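Local coordinates for protein ethylbenzene dehydrogenase alpha-subunit (PDB 2IVF) that belongs to the molybdopterin oxidoreductase family and carries a molybdenum atom, two pterin guanine dinucleotide cofactors and an iron/sulfur cluster, at residues D176-Q181 against R718-L723. Numbering follows the deposited sequence.
Sequences DSFEAQ and RRYDEL
The E179 chain bends at chi2 (-70°), which swings its carboxylate to the phenol end of Y720, whose CG is held beside its backbone N (chi1 -70°). Y720 OH donates to E179 OE2 at 3.0 Å; OE2 accepts through its anti lone pair, on the side away from the other carboxylate oxygen. OE2 lies at the edge of the tyrosine ring, in its plane, and the carboxylate is twisted 38° against that ring. On the buried side Y720 OH also sits 3.5 Å from F178 CB, while F178 CD2 and Y720 CE1 approach obliquely to 4.1 Å. The contact ties the C-terminal part of helix 163-181, within the molybdopterin oxidoreductase family region, to the end of the two-stranded antiparallel hairpin 709-711/717-719, near the chain's periphery. From this hairpin F710 meets both aromatic rings, and V698 and A702 of helix 687-704 also pack on Y720. R719 and D721, on either side of Y720 in sequence, pair side-on, R719 NE to D721 OD1 at 3.0 Å and R719 NH2 to D721 OD2 at 2.8 Å, a two-nitrogen salt bridge. Q181 NE2 bonds back to S177 OG, four residues earlier, at 3.2 Å in a nearly straight bond.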
ATOM      1  N   ASP A 176      37.808  17.736   0.118  1.00 22.92           N
ATOM      2  CA  ASP A 176      37.799  19.204   0.330  1.00 24.05           C
ATOM      3  C   ASP A 176      37.292  19.548   1.753  1.00 24.15           C
ATOM      4  O   ASP A 176      37.869  20.331   2.488  1.00 22.27           O
ATOM      5  CB  ASP A 176      36.859  19.859  -0.689  1.00 24.76           C
ATOM      6  CG  ASP A 176      37.434  19.904  -2.101  1.00 24.45           C
ATOM      7  OD1 ASP A 176      38.631  19.720  -2.295  1.00 23.48           O
ATOM      8  OD2 ASP A 176      36.638  20.118  -3.032  1.00 30.37           O
ATOM      9  N   SER A 177      36.201  18.910   2.147  1.00 24.94           N
ATOM     10  CA  SER A 177      35.576  19.244   3.438  1.00 25.46           C
ATOM     11  C   SER A 177      36.384  18.712   4.624  1.00 25.66           C
ATOM     12  O   SER A 177      36.552  19.389   5.648  1.00 25.97           O
ATOM     13  CB  SER A 177      34.158  18.736   3.460  1.00 25.79           C
ATOM     14  OG  SER A 177      33.588  18.956   4.740  1.00 28.45           O
ATOM     15  N   PHE A 178      36.934  17.509   4.471  1.00 26.50           N
ATOM     16  CA  PHE A 178      37.813  16.944   5.498  1.00 26.45           C
ATOM     17  C   PHE A 178      39.058  17.797   5.700  1.00 26.05           C
ATOM     18  O   PHE A 178      39.460  18.019   6.821  1.00 25.36           O
ATOM     19  CB  PHE A 178      38.209  15.515   5.154  1.00 28.08           C
ATOM     20  CG  PHE A 178      37.096  14.508   5.358  1.00 28.55           C
ATOM     21  CD1 PHE A 178      35.754  14.911   5.474  1.00 30.25           C
ATOM     22  CD2 PHE A 178      37.389  13.166   5.402  1.00 30.55           C
ATOM     23  CE1 PHE A 178      34.727  13.990   5.641  1.00 29.82           C
ATOM     24  CE2 PHE A 178      36.395  12.230   5.584  1.00 29.53           C
ATOM     25  CZ  PHE A 178      35.040  12.638   5.690  1.00 32.04           C
ATOM     26  N   GLU A 179      39.656  18.270   4.615  1.00 25.77           N
ATOM     27  CA  GLU A 179      40.810  19.164   4.723  1.00 26.70           C
ATOM     28  C   GLU A 179      40.440  20.487   5.383  1.00 26.39           C
ATOM     29  O   GLU A 179      41.188  20.999   6.202  1.00 27.76           O
ATOM     30  CB  GLU A 179      41.407  19.416   3.341  1.00 26.84           C
ATOM     31  CG  GLU A 179      42.067  18.195   2.752  1.00 27.62           C
ATOM     32  CD  GLU A 179      43.334  17.829   3.482  1.00 30.22           C
ATOM     33  OE1 GLU A 179      44.171  18.734   3.652  1.00 28.42           O
ATOM     34  OE2 GLU A 179      43.479  16.643   3.872  1.00 35.28           O
ATOM     35  N   ALA A 180      39.304  21.050   5.014  1.00 26.32           N
ATOM     36  CA  ALA A 180      38.866  22.321   5.588  1.00 26.92           C
ATOM     37  C   ALA A 180      38.500  22.254   7.089  1.00 27.05           C
ATOM     38  O   ALA A 180      38.800  23.170   7.832  1.00 27.75           O
ATOM     39  CB  ALA A 180      37.682  22.883   4.787  1.00 26.36           C
ATOM     40  N   GLN A 181      37.911  21.163   7.543  1.00 26.86           N
ATOM     41  CA  GLN A 181      37.282  21.145   8.868  1.00 27.22           C
ATOM     42  C   GLN A 181      37.125  19.781   9.551  1.00 27.17           C
ATOM     43  O   GLN A 181      36.363  19.661  10.519  1.00 27.08           O
ATOM     44  CB  GLN A 181      35.887  21.753   8.756  1.00 26.63           C
ATOM     45  CG  GLN A 181      34.899  20.934   7.931  1.00 27.39           C
ATOM     46  CD  GLN A 181      33.523  21.519   7.947  1.00 26.94           C
ATOM     47  OE1 GLN A 181      33.217  22.376   8.779  1.00 31.89           O
ATOM     48  NE2 GLN A 181      32.656  21.056   7.029  1.00 27.86           N
ATOM     49  N   ARG A 718      43.157  10.006  10.503  1.00 33.49           N
ATOM     50  CA  ARG A 718      42.826   8.797   9.752  1.00 33.49           C
ATOM     51  C   ARG A 718      43.354   8.916   8.334  1.00 32.98           C
ATOM     52  O   ARG A 718      43.317   9.997   7.737  1.00 33.08           O
ATOM     53  CB  ARG A 718      41.322   8.593   9.707  1.00 34.42           C
ATOM     54  CG  ARG A 718      40.715   8.275  11.050  1.00 35.11           C
ATOM     55  CD  ARG A 718      39.250   8.126  10.975  1.00 35.21           C
ATOM     56  NE  ARG A 718      38.720   8.086  12.332  1.00 36.04           N
ATOM     57  CZ  ARG A 718      37.632   7.435  12.703  1.00 36.15           C
ATOM     58  NH1 ARG A 718      36.889   6.756  11.820  1.00 34.01           N
ATOM     59  NH2 ARG A 718      37.266   7.485  13.975  1.00 38.24           N
ATOM     60  N   ARG A 719      43.843   7.809   7.790  1.00 31.77           N
ATOM     61  CA  ARG A 719      44.411   7.832   6.462  1.00 31.48           C
ATOM     62  C   ARG A 719      43.344   7.673   5.390  1.00 30.55           C
ATOM     63  O   ARG A 719      42.450   6.823   5.492  1.00 29.92           O
ATOM     64  CB  ARG A 719      45.475   6.755   6.307  1.00 31.43           C
ATOM     65  CG  ARG A 719      46.655   6.903   7.222  1.00 31.98           C
ATOM     66  CD  ARG A 719      47.714   5.854   6.912  1.00 32.45           C
ATOM     67  NE  ARG A 719      48.237   5.981   5.550  1.00 33.53           N
ATOM     68  CZ  ARG A 719      49.361   6.612   5.216  1.00 35.43           C
ATOM     69  NH1 ARG A 719      50.143   7.196   6.134  1.00 35.70           N
ATOM     70  NH2 ARG A 719      49.723   6.664   3.939  1.00 34.54           N
ATOM     71  N   TYR A 720      43.424   8.517   4.363  1.00 30.16           N
ATOM     72  CA  TYR A 720      42.534   8.385   3.214  1.00 29.42           C
ATOM     73  C   TYR A 720      42.773   7.057   2.493  1.00 29.03           C
ATOM     74  O   TYR A 720      41.825   6.440   1.986  1.00 28.11           O
ATOM     75  CB  TYR A 720      42.774   9.466   2.178  1.00 28.79           C
ATOM     76  CG  TYR A 720      42.363  10.848   2.573  1.00 28.91           C
ATOM     77  CD1 TYR A 720      41.034  11.204   2.597  1.00 26.47           C
ATOM     78  CD2 TYR A 720      43.311  11.811   2.860  1.00 25.42           C
ATOM     79  CE1 TYR A 720      40.637  12.475   2.950  1.00 27.24           C
ATOM     80  CE2 TYR A 720      42.932  13.109   3.192  1.00 27.23           C
ATOM     81  CZ  TYR A 720      41.596  13.431   3.243  1.00 28.51           C
ATOM     82  OH  TYR A 720      41.196  14.706   3.576  1.00 30.61           O
ATOM     83  N   ASP A 721      44.038   6.645   2.420  1.00 28.15           N
ATOM     84  CA  ASP A 721      44.396   5.498   1.600  1.00 28.07           C
ATOM     85  C   ASP A 721      44.012   4.153   2.194  1.00 27.68           C
ATOM     86  O   ASP A 721      44.205   3.127   1.539  1.00 28.25           O
ATOM     87  CB  ASP A 721      45.879   5.500   1.225  1.00 28.59           C
ATOM     88  CG  ASP A 721      46.801   5.246   2.401  1.00 30.01           C
ATOM     89  OD1 ASP A 721      46.316   5.006   3.534  1.00 31.78           O
ATOM     90  OD2 ASP A 721      48.031   5.316   2.173  1.00 33.54           O
ATOM     91  N   GLU A 722      43.504   4.131   3.420  1.00 26.36           N
ATOM     92  CA  GLU A 722      43.099   2.859   4.001  1.00 26.66           C
ATOM     93  C   GLU A 722      41.596   2.698   4.080  1.00 24.87           C
ATOM     94  O   GLU A 722      41.109   1.639   4.455  1.00 25.37           O
ATOM     95  CB  GLU A 722      43.785   2.615   5.341  1.00 27.11           C
ATOM     96  CG  GLU A 722      43.365   3.483   6.478  1.00 29.17           C
ATOM     97  CD  GLU A 722      44.428   3.548   7.599  1.00 29.39           C
ATOM     98  OE1 GLU A 722      45.462   2.858   7.506  1.00 27.72           O
ATOM     99  OE2 GLU A 722      44.189   4.321   8.560  1.00 36.91           O
ATOM    100  N   LEU A 723      40.857   3.718   3.658  1.00 24.16           N
ATOM    101  CA  LEU A 723      39.413   3.666   3.727  1.00 23.20           C
ATOM    102  C   LEU A 723      38.840   2.496   2.931  1.00 23.01           C
ATOM    103  O   LEU A 723      37.930   1.813   3.423  1.00 21.37           O
ATOM    104  CB  LEU A 723      38.750   4.966   3.236  1.00 22.77           C
ATOM    105  CG  LEU A 723      38.976   6.148   4.172  1.00 21.82           C
ATOM    106  CD1 LEU A 723      38.548   7.466   3.483  1.00 21.49           C
ATOM    107  CD2 LEU A 723      38.244   5.924   5.485  1.00 19.77           C
TER